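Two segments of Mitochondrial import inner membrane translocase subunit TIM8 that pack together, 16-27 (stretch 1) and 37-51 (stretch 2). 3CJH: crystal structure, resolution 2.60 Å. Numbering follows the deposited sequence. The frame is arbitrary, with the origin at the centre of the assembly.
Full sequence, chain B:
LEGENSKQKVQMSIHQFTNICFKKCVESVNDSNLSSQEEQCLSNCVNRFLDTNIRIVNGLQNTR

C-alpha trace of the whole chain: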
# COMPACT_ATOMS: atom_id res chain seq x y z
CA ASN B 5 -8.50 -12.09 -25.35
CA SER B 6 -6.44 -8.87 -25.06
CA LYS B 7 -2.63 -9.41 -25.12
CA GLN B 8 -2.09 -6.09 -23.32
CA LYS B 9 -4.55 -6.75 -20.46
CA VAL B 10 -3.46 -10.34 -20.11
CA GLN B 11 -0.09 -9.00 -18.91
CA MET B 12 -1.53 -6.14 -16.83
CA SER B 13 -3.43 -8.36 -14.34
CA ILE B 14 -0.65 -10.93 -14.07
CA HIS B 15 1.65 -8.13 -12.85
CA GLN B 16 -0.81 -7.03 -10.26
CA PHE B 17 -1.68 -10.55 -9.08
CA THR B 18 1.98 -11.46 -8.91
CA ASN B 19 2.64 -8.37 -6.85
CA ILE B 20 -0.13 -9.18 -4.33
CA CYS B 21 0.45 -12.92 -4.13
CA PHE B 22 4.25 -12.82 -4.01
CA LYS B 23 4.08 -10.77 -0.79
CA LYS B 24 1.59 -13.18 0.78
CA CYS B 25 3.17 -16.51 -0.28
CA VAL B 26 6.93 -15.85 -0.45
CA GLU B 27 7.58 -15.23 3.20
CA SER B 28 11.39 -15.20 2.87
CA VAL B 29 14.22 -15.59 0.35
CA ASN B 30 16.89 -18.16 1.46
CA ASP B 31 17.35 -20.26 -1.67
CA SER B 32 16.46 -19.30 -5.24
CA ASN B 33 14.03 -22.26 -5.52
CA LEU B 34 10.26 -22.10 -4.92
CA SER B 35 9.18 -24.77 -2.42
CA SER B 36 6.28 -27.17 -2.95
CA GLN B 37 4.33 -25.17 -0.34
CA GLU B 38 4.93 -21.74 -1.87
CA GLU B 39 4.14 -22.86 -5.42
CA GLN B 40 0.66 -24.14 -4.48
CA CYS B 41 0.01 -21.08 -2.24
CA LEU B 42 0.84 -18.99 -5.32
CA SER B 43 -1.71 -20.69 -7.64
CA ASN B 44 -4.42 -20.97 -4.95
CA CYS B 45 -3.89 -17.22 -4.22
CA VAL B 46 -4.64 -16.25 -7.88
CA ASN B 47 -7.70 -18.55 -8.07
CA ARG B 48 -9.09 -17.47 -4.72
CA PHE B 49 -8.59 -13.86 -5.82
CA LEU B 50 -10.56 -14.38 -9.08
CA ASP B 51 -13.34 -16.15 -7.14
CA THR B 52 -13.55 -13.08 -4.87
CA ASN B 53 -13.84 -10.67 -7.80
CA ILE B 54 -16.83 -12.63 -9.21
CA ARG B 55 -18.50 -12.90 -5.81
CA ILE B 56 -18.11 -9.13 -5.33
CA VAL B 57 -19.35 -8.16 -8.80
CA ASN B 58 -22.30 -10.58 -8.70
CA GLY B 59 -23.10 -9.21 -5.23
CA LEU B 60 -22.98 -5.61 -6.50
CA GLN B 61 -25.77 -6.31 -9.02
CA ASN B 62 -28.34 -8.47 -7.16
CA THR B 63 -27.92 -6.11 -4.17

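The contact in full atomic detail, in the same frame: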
# COMPACT_ATOMS: atom_id res chain seq x y z
N GLN B 16 -0.18 -7.40 -11.50
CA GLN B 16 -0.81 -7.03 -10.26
C GLN B 16 -0.97 -8.23 -9.34
O GLN B 16 -0.63 -8.14 -8.16
CB GLN B 16 -2.14 -6.35 -10.49
CG GLN B 16 -2.78 -6.07 -9.17
CD GLN B 16 -3.73 -4.97 -9.18
OE1 GLN B 16 -3.72 -4.11 -10.08
NE2 GLN B 16 -4.58 -4.97 -8.16
N PHE B 17 -1.48 -9.34 -9.88
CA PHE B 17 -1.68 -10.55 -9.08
C PHE B 17 -0.37 -11.04 -8.49
O PHE B 17 -0.31 -11.40 -7.31
CB PHE B 17 -2.30 -11.67 -9.89
CG PHE B 17 -3.73 -11.43 -10.25
CD1 PHE B 17 -4.64 -11.00 -9.29
CD2 PHE B 17 -4.19 -11.66 -11.55
CE1 PHE B 17 -5.97 -10.76 -9.61
CE2 PHE B 17 -5.53 -11.43 -11.89
CZ PHE B 17 -6.42 -10.98 -10.91
N THR B 18 0.66 -11.03 -9.32
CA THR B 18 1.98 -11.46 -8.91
C THR B 18 2.44 -10.59 -7.76
O THR B 18 2.93 -11.10 -6.74
CB THR B 18 2.98 -11.38 -10.03
OG1 THR B 18 2.60 -12.28 -11.09
CG2 THR B 18 4.33 -11.78 -9.54
N ASN B 19 2.26 -9.29 -7.90
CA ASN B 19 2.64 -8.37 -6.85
C ASN B 19 1.93 -8.65 -5.51
O ASN B 19 2.56 -8.69 -4.45
CB ASN B 19 2.39 -6.94 -7.29
CG ASN B 19 2.79 -5.93 -6.25
OD1 ASN B 19 3.87 -6.02 -5.67
ND2 ASN B 19 1.91 -4.98 -5.99
N ILE B 20 0.62 -8.89 -5.56
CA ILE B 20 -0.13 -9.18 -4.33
C ILE B 20 0.26 -10.52 -3.74
O ILE B 20 0.55 -10.62 -2.54
CB ILE B 20 -1.70 -9.21 -4.49
CG1 ILE B 20 -2.19 -8.57 -5.80
CG2 ILE B 20 -2.34 -8.51 -3.26
CD1 ILE B 20 -3.68 -8.21 -5.82
N CYS B 21 0.26 -11.55 -4.59
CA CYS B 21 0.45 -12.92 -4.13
C CYS B 21 1.87 -13.22 -3.71
O CYS B 21 2.10 -13.97 -2.77
CB CYS B 21 -0.00 -13.91 -5.19
SG CYS B 21 -1.79 -13.94 -5.40
N PHE B 22 2.84 -12.62 -4.38
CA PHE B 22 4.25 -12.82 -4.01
C PHE B 22 4.50 -12.42 -2.55
O PHE B 22 5.10 -13.15 -1.78
CB PHE B 22 5.14 -12.01 -4.93
CG PHE B 22 6.61 -12.15 -4.62
CD1 PHE B 22 7.33 -13.21 -5.11
CD2 PHE B 22 7.28 -11.18 -3.89
CE1 PHE B 22 8.70 -13.32 -4.84
CE2 PHE B 22 8.63 -11.30 -3.63
CZ PHE B 22 9.34 -12.36 -4.11
N LYS B 23 4.00 -11.24 -2.17
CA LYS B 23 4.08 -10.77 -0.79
C LYS B 23 3.51 -11.77 0.21
O LYS B 23 4.11 -12.04 1.26
CB LYS B 23 3.27 -9.51 -0.63
CG LYS B 23 3.76 -8.31 -1.40
CD LYS B 23 2.76 -7.13 -1.25
CE LYS B 23 3.39 -5.77 -1.68
NZ LYS B 23 2.80 -4.56 -0.96
N LYS B 24 2.33 -12.30 -0.12
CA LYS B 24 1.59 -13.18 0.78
C LYS B 24 2.12 -14.60 0.86
O LYS B 24 2.01 -15.21 1.91
CB LYS B 24 0.09 -13.18 0.40
CG LYS B 24 -0.50 -11.80 0.61
CD LYS B 24 -1.99 -11.66 0.30
CE LYS B 24 -2.50 -10.29 0.80
NZ LYS B 24 -3.98 -10.26 1.02
N CYS B 25 2.69 -15.11 -0.23
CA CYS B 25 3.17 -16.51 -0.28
C CYS B 25 4.68 -16.73 -0.17
O CYS B 25 5.10 -17.81 0.26
CB CYS B 25 2.72 -17.18 -1.56
SG CYS B 25 0.97 -17.43 -1.63
N VAL B 26 5.48 -15.76 -0.60
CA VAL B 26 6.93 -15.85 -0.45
C VAL B 26 7.28 -15.13 0.82
O VAL B 26 7.44 -13.90 0.82
CB VAL B 26 7.68 -15.20 -1.60
CG1 VAL B 26 9.17 -15.24 -1.32
CG2 VAL B 26 7.36 -15.89 -2.93
N GLU B 27 7.40 -15.88 1.91
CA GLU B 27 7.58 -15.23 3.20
C GLU B 27 9.04 -14.80 3.42
O GLU B 27 9.31 -13.89 4.22
CB GLU B 27 7.08 -16.12 4.35
CG GLU B 27 8.16 -16.90 5.16
CD GLU B 27 8.17 -18.39 4.94
OE1 GLU B 27 9.20 -19.01 5.28
OE2 GLU B 27 7.16 -18.95 4.45
N GLN B 37 5.29 -25.97 -1.10
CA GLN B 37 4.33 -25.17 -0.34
C GLN B 37 4.04 -23.83 -1.00
O GLN B 37 2.87 -23.46 -1.20
CB GLN B 37 4.91 -24.94 1.06
CG GLN B 37 4.18 -23.91 1.93
CD GLN B 37 2.87 -24.41 2.55
OE1 GLN B 37 2.17 -25.28 1.99
NE2 GLN B 37 2.51 -23.83 3.70
N GLU B 38 5.10 -23.09 -1.32
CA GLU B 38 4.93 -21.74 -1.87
C GLU B 38 4.49 -21.70 -3.32
O GLU B 38 4.01 -20.68 -3.78
CB GLU B 38 6.18 -20.84 -1.64
CG GLU B 38 7.41 -21.11 -2.47
CD GLU B 38 8.74 -20.59 -1.80
OE1 GLU B 38 8.76 -19.50 -1.17
OE2 GLU B 38 9.78 -21.28 -1.92
N GLU B 39 4.61 -22.81 -4.04
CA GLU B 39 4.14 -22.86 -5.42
C GLU B 39 2.61 -23.04 -5.49
O GLU B 39 1.93 -22.48 -6.35
CB GLU B 39 4.82 -24.01 -6.18
CG GLU B 39 5.17 -23.61 -7.60
CD GLU B 39 5.77 -24.74 -8.42
OE1 GLU B 39 5.38 -25.91 -8.19
OE2 GLU B 39 6.61 -24.45 -9.31
N GLN B 40 2.09 -23.84 -4.57
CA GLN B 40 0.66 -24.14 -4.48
C GLN B 40 -0.11 -22.95 -3.84
O GLN B 40 -1.22 -22.59 -4.24
CB GLN B 40 0.50 -25.41 -3.64
CG GLN B 40 -0.90 -26.02 -3.63
CD GLN B 40 -1.26 -26.72 -4.96
OE1 GLN B 40 -0.40 -27.22 -5.68
NE2 GLN B 40 -2.57 -26.76 -5.27
N CYS B 41 0.51 -22.33 -2.84
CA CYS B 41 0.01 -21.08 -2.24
C CYS B 41 -0.18 -20.02 -3.33
O CYS B 41 -1.17 -19.31 -3.37
CB CYS B 41 1.02 -20.59 -1.20
SG CYS B 41 0.60 -19.02 -0.31
N LEU B 42 0.81 -19.94 -4.21
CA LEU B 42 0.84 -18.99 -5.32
C LEU B 42 -0.33 -19.17 -6.32
O LEU B 42 -0.94 -18.22 -6.75
CB LEU B 42 2.19 -19.13 -6.03
CG LEU B 42 3.08 -17.90 -6.20
CD1 LEU B 42 2.89 -16.84 -5.11
CD2 LEU B 42 4.57 -18.32 -6.26
N SER B 43 -0.65 -20.41 -6.66
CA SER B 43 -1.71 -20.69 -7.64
C SER B 43 -3.10 -20.66 -7.01
O SER B 43 -4.06 -20.20 -7.65
CB SER B 43 -1.48 -22.03 -8.31
OG SER B 43 -1.62 -23.09 -7.38
N ASN B 44 -3.23 -21.20 -5.79
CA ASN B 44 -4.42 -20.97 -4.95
C ASN B 44 -4.73 -19.48 -4.80
O ASN B 44 -5.85 -19.05 -5.00
CB ASN B 44 -4.19 -21.49 -3.53
CG ASN B 44 -4.14 -22.99 -3.43
OD1 ASN B 44 -4.49 -23.73 -4.37
ND2 ASN B 44 -3.68 -23.46 -2.27
N CYS B 45 -3.73 -18.69 -4.41
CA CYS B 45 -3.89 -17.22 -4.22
C CYS B 45 -4.57 -16.54 -5.44
O CYS B 45 -5.59 -15.86 -5.27
CB CYS B 45 -2.52 -16.59 -3.91
SG CYS B 45 -2.47 -14.79 -3.61
N VAL B 46 -4.04 -16.77 -6.64
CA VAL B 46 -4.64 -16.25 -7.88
C VAL B 46 -6.11 -16.69 -8.05
O VAL B 46 -6.99 -15.87 -8.37
CB VAL B 46 -3.92 -16.75 -9.17
CG1 VAL B 46 -4.17 -15.77 -10.32
CG2 VAL B 46 -2.44 -16.95 -8.96
N ASN B 47 -6.37 -17.98 -7.87
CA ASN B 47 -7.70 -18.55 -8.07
C ASN B 47 -8.72 -17.97 -7.09
O ASN B 47 -9.80 -17.52 -7.46
CB ASN B 47 -7.66 -20.08 -7.91
CG ASN B 47 -7.30 -20.78 -9.19
OD1 ASN B 47 -8.07 -20.76 -10.13
ND2 ASN B 47 -6.12 -21.38 -9.24
N ARG B 48 -8.33 -18.03 -5.83
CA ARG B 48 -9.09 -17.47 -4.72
C ARG B 48 -9.37 -15.97 -4.95
O ARG B 48 -10.46 -15.46 -4.66
CB ARG B 48 -8.30 -17.69 -3.42
CG ARG B 48 -9.11 -18.19 -2.27
CD ARG B 48 -10.00 -19.42 -2.62
NE ARG B 48 -9.24 -20.62 -2.96
CZ ARG B 48 -9.33 -21.30 -4.11
NH1 ARG B 48 -10.16 -20.95 -5.09
NH2 ARG B 48 -8.58 -22.39 -4.27
N PHE B 49 -8.39 -15.26 -5.51
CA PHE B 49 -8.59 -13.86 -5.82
C PHE B 49 -9.65 -13.64 -6.91
O PHE B 49 -10.51 -12.78 -6.79
CB PHE B 49 -7.29 -13.19 -6.25
CG PHE B 49 -7.21 -11.80 -5.80
CD1 PHE B 49 -7.81 -10.80 -6.55
CD2 PHE B 49 -6.61 -11.49 -4.57
CE1 PHE B 49 -7.77 -9.48 -6.11
CE2 PHE B 49 -6.58 -10.20 -4.11
CZ PHE B 49 -7.16 -9.18 -4.89
N LEU B 50 -9.58 -14.44 -7.97
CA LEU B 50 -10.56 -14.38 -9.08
C LEU B 50 -11.97 -14.71 -8.60
O LEU B 50 -12.92 -14.04 -8.99
CB LEU B 50 -10.16 -15.35 -10.19
CG LEU B 50 -8.88 -14.91 -10.91
CD1 LEU B 50 -8.17 -16.08 -11.58
CD2 LEU B 50 -9.20 -13.77 -11.90
N ASP B 51 -12.07 -15.74 -7.76
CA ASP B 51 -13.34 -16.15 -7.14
C ASP B 51 -13.95 -14.97 -6.37
O ASP B 51 -15.15 -14.70 -6.48
CB ASP B 51 -13.13 -17.33 -6.17
CG ASP B 51 -12.83 -18.66 -6.88
OD1 ASP B 51 -13.49 -18.98 -7.90
OD2 ASP B 51 -11.96 -19.43 -6.41

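Two helices of the TIM8 chain, 16-25 and 37-51, run in roughly opposite directions (139° between their N-to-C directions) and are joined by two disulfides and a band of apolar side chains; the two stretches bury 647 Å² between them, both sides summed, and no hydrogen bond crosses from one to the other. Gln 37, at the start of stretch 2, is exposed and makes no contact. Glu 38 points its CA-to-CB bond toward stretch 1, where the CA atoms of Cys 25 and Glu 38 come within 5.7 Å; Glu 38 CB lies 3.7 Å from Cys 25 O, and Glu 38 OE1 comes within 4.1 Å of Val 26 CA. Its OE2 is hydrogen-bonded to a residue just outside the stretches. Val 26 is the first residue past its helix to leave helical phi/psi, yet it is still buried and partly covered by stretch 2. Glu 39 and Gln 40 point away and remain exposed, as suits their polar groups. Cys 41 (chi1 t) turns back toward stretch 1 and forms the first disulfide, Cys 41 SG to Cys 25 SG at 2.1 Å, with chi3 of -80°. Cys 25 (chi1 m) is a knob seated among Glu 38, Cys 41, Leu 42 and Cys 45; it has the largest covered area of any residue in the contact, and a side chain this short lets the backbones come close. Leu 42 leaves its backbone sideways, but its end bends in: Leu 42 CD1 lies 3.6 Å from Cys 25 CB and 4.1 Å from Cys 21 CB, so one methyl touches both cysteines of stretch 1 and fills the space beside the disulfides. Ser 43 points away, its OG donating to Gln 40 O (3.2 Å) within its own helix, and Asn 44 also stays out of the contact. One turn after Cys 41, Cys 45 repeats its t rotamer and forms the second disulfide, Cys 45 SG to Cys 21 SG at 2.1 Å, with chi3 of -90°. The four-residue spacing on both helices places each pair of cysteines on one side, and the opposed directions match the earlier cysteine of each helix with the later one of the other. Val 46 sets CG1 4.3 Å from Phe 17 CD2, a compact branched side chain beside a broad ring. Asn 47 and Arg 48 take no part; Arg 48 NH1 instead forms a salt bridge with Asp 51 OD2 (2.7 Å). Phe 49, buried and directed toward stretch 1, continues the apolar band: its CD1 meets the edge of the Phe 17 ring, 3.6 Å from Phe 17 CE1, and its CZ lies 3.7 Å from Ile 20 CD1. The two rings are oblique, their planes at 64°. Leu 50 starts sideways but brings CD2 to 4.1 Å from Phe 17 CZ, extending the apolar surroundings of that ring.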